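Local structure of divalent ion tolerance protein CutA1 (Ehrlichia chaffeensis, 4IYQ) at residues 28-33 / 78-83. The protein probably binds copper ions and forms a trimer of identical subunits linked to divalent ion tolerance. Residues are numbered along the deposited sequence; the frame is centred on the assembly and turned at random.
Sequences LYTTTP and IILKTT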
ATOM      1  N   LEU A  28       4.475  -2.518  -8.218  1.00 12.56           N
ATOM      2  CA  LEU A  28       5.614  -3.119  -7.548  1.00  8.78           C
ATOM      3  C   LEU A  28       5.950  -2.321  -6.300  1.00 13.12           C
ATOM      4  O   LEU A  28       5.964  -1.089  -6.309  1.00 14.66           O
ATOM      5  CB  LEU A  28       6.831  -3.202  -8.476  1.00  8.94           C
ATOM      6  CG  LEU A  28       6.872  -4.432  -9.390  1.00 24.40           C
ATOM      7  CD1 LEU A  28       5.835  -4.333 -10.493  1.00 27.92           C
ATOM      8  CD2 LEU A  28       8.247  -4.655  -9.982  1.00 23.11           C
ATOM      9  N   TYR A  29       6.251  -3.046  -5.235  1.00 10.90           N
ATOM     10  CA  TYR A  29       6.606  -2.452  -3.961  1.00  9.15           C
ATOM     11  C   TYR A  29       7.999  -2.901  -3.537  1.00  9.64           C
ATOM     12  O   TYR A  29       8.314  -4.087  -3.587  1.00 10.04           O
ATOM     13  CB  TYR A  29       5.558  -2.848  -2.917  1.00  9.28           C
ATOM     14  CG  TYR A  29       5.802  -2.371  -1.509  1.00 16.20           C
ATOM     15  CD1 TYR A  29       5.249  -1.180  -1.063  1.00 12.83           C
ATOM     16  CD2 TYR A  29       6.548  -3.134  -0.605  1.00 17.59           C
ATOM     17  CE1 TYR A  29       5.432  -0.742   0.238  1.00 12.71           C
ATOM     18  CE2 TYR A  29       6.749  -2.702   0.704  1.00 20.43           C
ATOM     19  CZ  TYR A  29       6.180  -1.498   1.119  1.00 19.74           C
ATOM     20  OH  TYR A  29       6.347  -1.037   2.406  1.00 10.66           O
ATOM     21  N   THR A  30       8.827  -1.951  -3.105  1.00 15.35           N
ATOM     22  CA  THR A  30      10.163  -2.274  -2.611  1.00 13.64           C
ATOM     23  C   THR A  30      10.570  -1.231  -1.566  1.00 16.48           C
ATOM     24  O   THR A  30       9.953  -0.163  -1.447  1.00 10.14           O
ATOM     25  CB  THR A  30      11.227  -2.328  -3.771  1.00 17.31           C
ATOM     26  OG1 THR A  30      12.436  -2.947  -3.319  1.00 19.05           O
ATOM     27  CG2 THR A  30      11.557  -0.931  -4.300  1.00 14.65           C
ATOM     28  N   THR A  31      11.606  -1.544  -0.797  1.00 14.71           N
ATOM     29  CA  THR A  31      12.111  -0.585   0.179  1.00 19.73           C
ATOM     30  C   THR A  31      13.617  -0.344  -0.031  1.00 12.20           C
ATOM     31  O   THR A  31      14.313  -1.189  -0.561  1.00 12.54           O
ATOM     32  CB  THR A  31      11.833  -1.070   1.622  1.00 12.13           C
ATOM     33  OG1 THR A  31      12.504  -2.315   1.832  1.00 14.45           O
ATOM     34  CG2 THR A  31      10.356  -1.293   1.837  1.00 11.66           C
ATOM     35  N   THR A  32      14.108   0.813   0.400  1.00 21.52           N
ATOM     36  CA  THR A  32      15.507   1.191   0.208  1.00 20.33           C
ATOM     37  C   THR A  32      16.050   1.823   1.481  1.00 20.63           C
ATOM     38  O   THR A  32      15.289   2.348   2.281  1.00 16.83           O
ATOM     39  CB  THR A  32      15.682   2.190  -0.952  1.00 19.97           C
ATOM     40  OG1 THR A  32      14.861   3.334  -0.712  1.00 20.65           O
ATOM     41  CG2 THR A  32      15.281   1.563  -2.276  1.00 18.31           C
ATOM     42  N   PRO A  33      17.368   1.739   1.695  1.00 23.72           N
ATOM     43  CA  PRO A  33      17.921   2.335   2.915  1.00 25.56           C
ATOM     44  C   PRO A  33      17.858   3.866   2.939  1.00 27.87           C
ATOM     45  O   PRO A  33      17.718   4.436   4.013  1.00 32.55           O
ATOM     46  CB  PRO A  33      19.374   1.840   2.922  1.00 16.87           C
ATOM     47  CG  PRO A  33      19.662   1.418   1.531  1.00 25.93           C
ATOM     48  CD  PRO A  33      18.365   0.933   0.968  1.00 25.27           C
ATOM     49  N   ILE A  78       8.721   2.297  -1.910  1.00  9.30           N
ATOM     50  CA  ILE A  78       8.325   2.759  -3.228  1.00  8.84           C
ATOM     51  C   ILE A  78       7.202   1.928  -3.799  1.00 11.69           C
ATOM     52  O   ILE A  78       7.230   0.706  -3.713  1.00 12.22           O
ATOM     53  CB  ILE A  78       9.462   2.721  -4.256  1.00  8.96           C
ATOM     54  CG1 ILE A  78      10.824   2.991  -3.625  1.00  9.52           C
ATOM     55  CG2 ILE A  78       9.156   3.690  -5.394  1.00  8.63           C
ATOM     56  CD1 ILE A  78      11.954   2.750  -4.600  1.00 22.24           C
ATOM     57  N   ILE A  79       6.217   2.602  -4.375  1.00  8.20           N
ATOM     58  CA  ILE A  79       5.242   1.952  -5.223  1.00 14.31           C
ATOM     59  C   ILE A  79       5.555   2.323  -6.667  1.00 15.04           C
ATOM     60  O   ILE A  79       5.622   3.497  -7.024  1.00 16.46           O
ATOM     61  CB  ILE A  79       3.805   2.362  -4.873  1.00 13.14           C
ATOM     62  CG1 ILE A  79       3.444   1.867  -3.475  1.00 14.07           C
ATOM     63  CG2 ILE A  79       2.826   1.798  -5.883  1.00  7.81           C
ATOM     64  CD1 ILE A  79       2.086   2.371  -2.999  1.00 15.73           C
ATOM     65  N   LEU A  80       5.767   1.306  -7.484  1.00 14.22           N
ATOM     66  CA  LEU A  80       6.105   1.479  -8.879  1.00  7.95           C
ATOM     67  C   LEU A  80       4.941   1.003  -9.732  1.00 15.89           C
ATOM     68  O   LEU A  80       4.305  -0.005  -9.404  1.00 16.69           O
ATOM     69  CB  LEU A  80       7.374   0.703  -9.203  1.00  8.24           C
ATOM     70  CG  LEU A  80       8.501   1.019  -8.216  1.00 12.55           C
ATOM     71  CD1 LEU A  80       9.509  -0.127  -8.114  1.00  9.69           C
ATOM     72  CD2 LEU A  80       9.186   2.301  -8.631  1.00  8.47           C
ATOM     73  N   LYS A  81       4.618   1.741 -10.789  1.00  7.87           N
ATOM     74  CA  LYS A  81       3.498   1.356 -11.641  1.00  7.97           C
ATOM     75  C   LYS A  81       3.918   1.008 -13.059  1.00 12.48           C
ATOM     76  O   LYS A  81       4.596   1.786 -13.736  1.00 16.46           O
ATOM     77  CB  LYS A  81       2.445   2.467 -11.661  1.00  7.90           C
ATOM     78  CG  LYS A  81       2.219   3.086 -10.288  1.00 27.83           C
ATOM     79  CD  LYS A  81       0.892   3.794 -10.206  1.00 31.00           C
ATOM     80  CE  LYS A  81       0.901   4.813  -9.077  1.00 35.88           C
ATOM     81  NZ  LYS A  81       1.596   6.071  -9.496  1.00 33.29           N
ATOM     82  N   THR A  82       3.478  -0.155 -13.525  1.00  8.48           N
ATOM     83  CA  THR A  82       3.801  -0.596 -14.878  1.00 18.30           C
ATOM     84  C   THR A  82       2.701  -1.507 -15.462  1.00  9.20           C
ATOM     85  O   THR A  82       1.650  -1.664 -14.869  1.00 12.21           O
ATOM     86  CB  THR A  82       5.173  -1.314 -14.907  1.00  9.01           C
ATOM     87  OG1 THR A  82       5.530  -1.577 -16.264  1.00 10.33           O
ATOM     88  CG2 THR A  82       5.147  -2.625 -14.122  1.00  9.13           C
ATOM     89  N   THR A  83       2.934  -2.085 -16.635  1.00 19.50           N
ATOM     90  CA  THR A  83       1.986  -3.048 -17.189  1.00 18.42           C
ATOM     91  C   THR A  83       2.438  -4.458 -16.812  1.00 24.12           C
ATOM     92  O   THR A  83       3.634  -4.690 -16.556  1.00 23.60           O
ATOM     93  CB  THR A  83       1.849  -2.934 -18.735  1.00 21.97           C
ATOM     94  OG1 THR A  83       3.131  -3.100 -19.351  1.00 10.84           O
ATOM     95  CG2 THR A  83       1.256  -1.582 -19.149  1.00 19.34           C
TER
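Tyr-29 presents an edge of its ring to Ile-79, whose CG1 lies near the ring plane, 4.3 Å from Tyr-29 CD1; Ile-78 O approaches the same ring obliquely. With CG anti to the backbone N (chi1 177°), the ring leans obliquely toward the C-terminal end of its strand; Tyr-29 OH is hydrogen-bonded to OD1 of Asn-55 of the second subunit, and Phe-57 of that subunit packs on Tyr-29. An aromatic with a polar tip thus suits a buried subunit interface. Two hydrogen-bonded pairs join the antiparallel strands: Leu-28 with Leu-80 (Leu-28 N to Leu-80 O 2.8 Å, Leu-80 N to Leu-28 O 2.7 Å) and Thr-30 with Ile-78. On the face opposite Tyr-29, Thr-30 CG2 lies beside Ile-78 CD1 at 3.7 Å, its methyl serving the apolar layer while Thr-30 OG1 is hydrogen-bonded to Ala-104 O. Leu-28 CB meets Leu-80 CB at 4.0 Å; both leucines pack on Ile-94 of helix 87-97, and Ile-78 on Ala-38 of helix 35-47, as fits branched aliphatics. Aliphatic groups thus seat helices on one face of this ferredoxin-like sheet, whereas Tyr-29 and Ile-79, which packs on Tyr-29 of the third subunit, probably help hold the trimer together on the other.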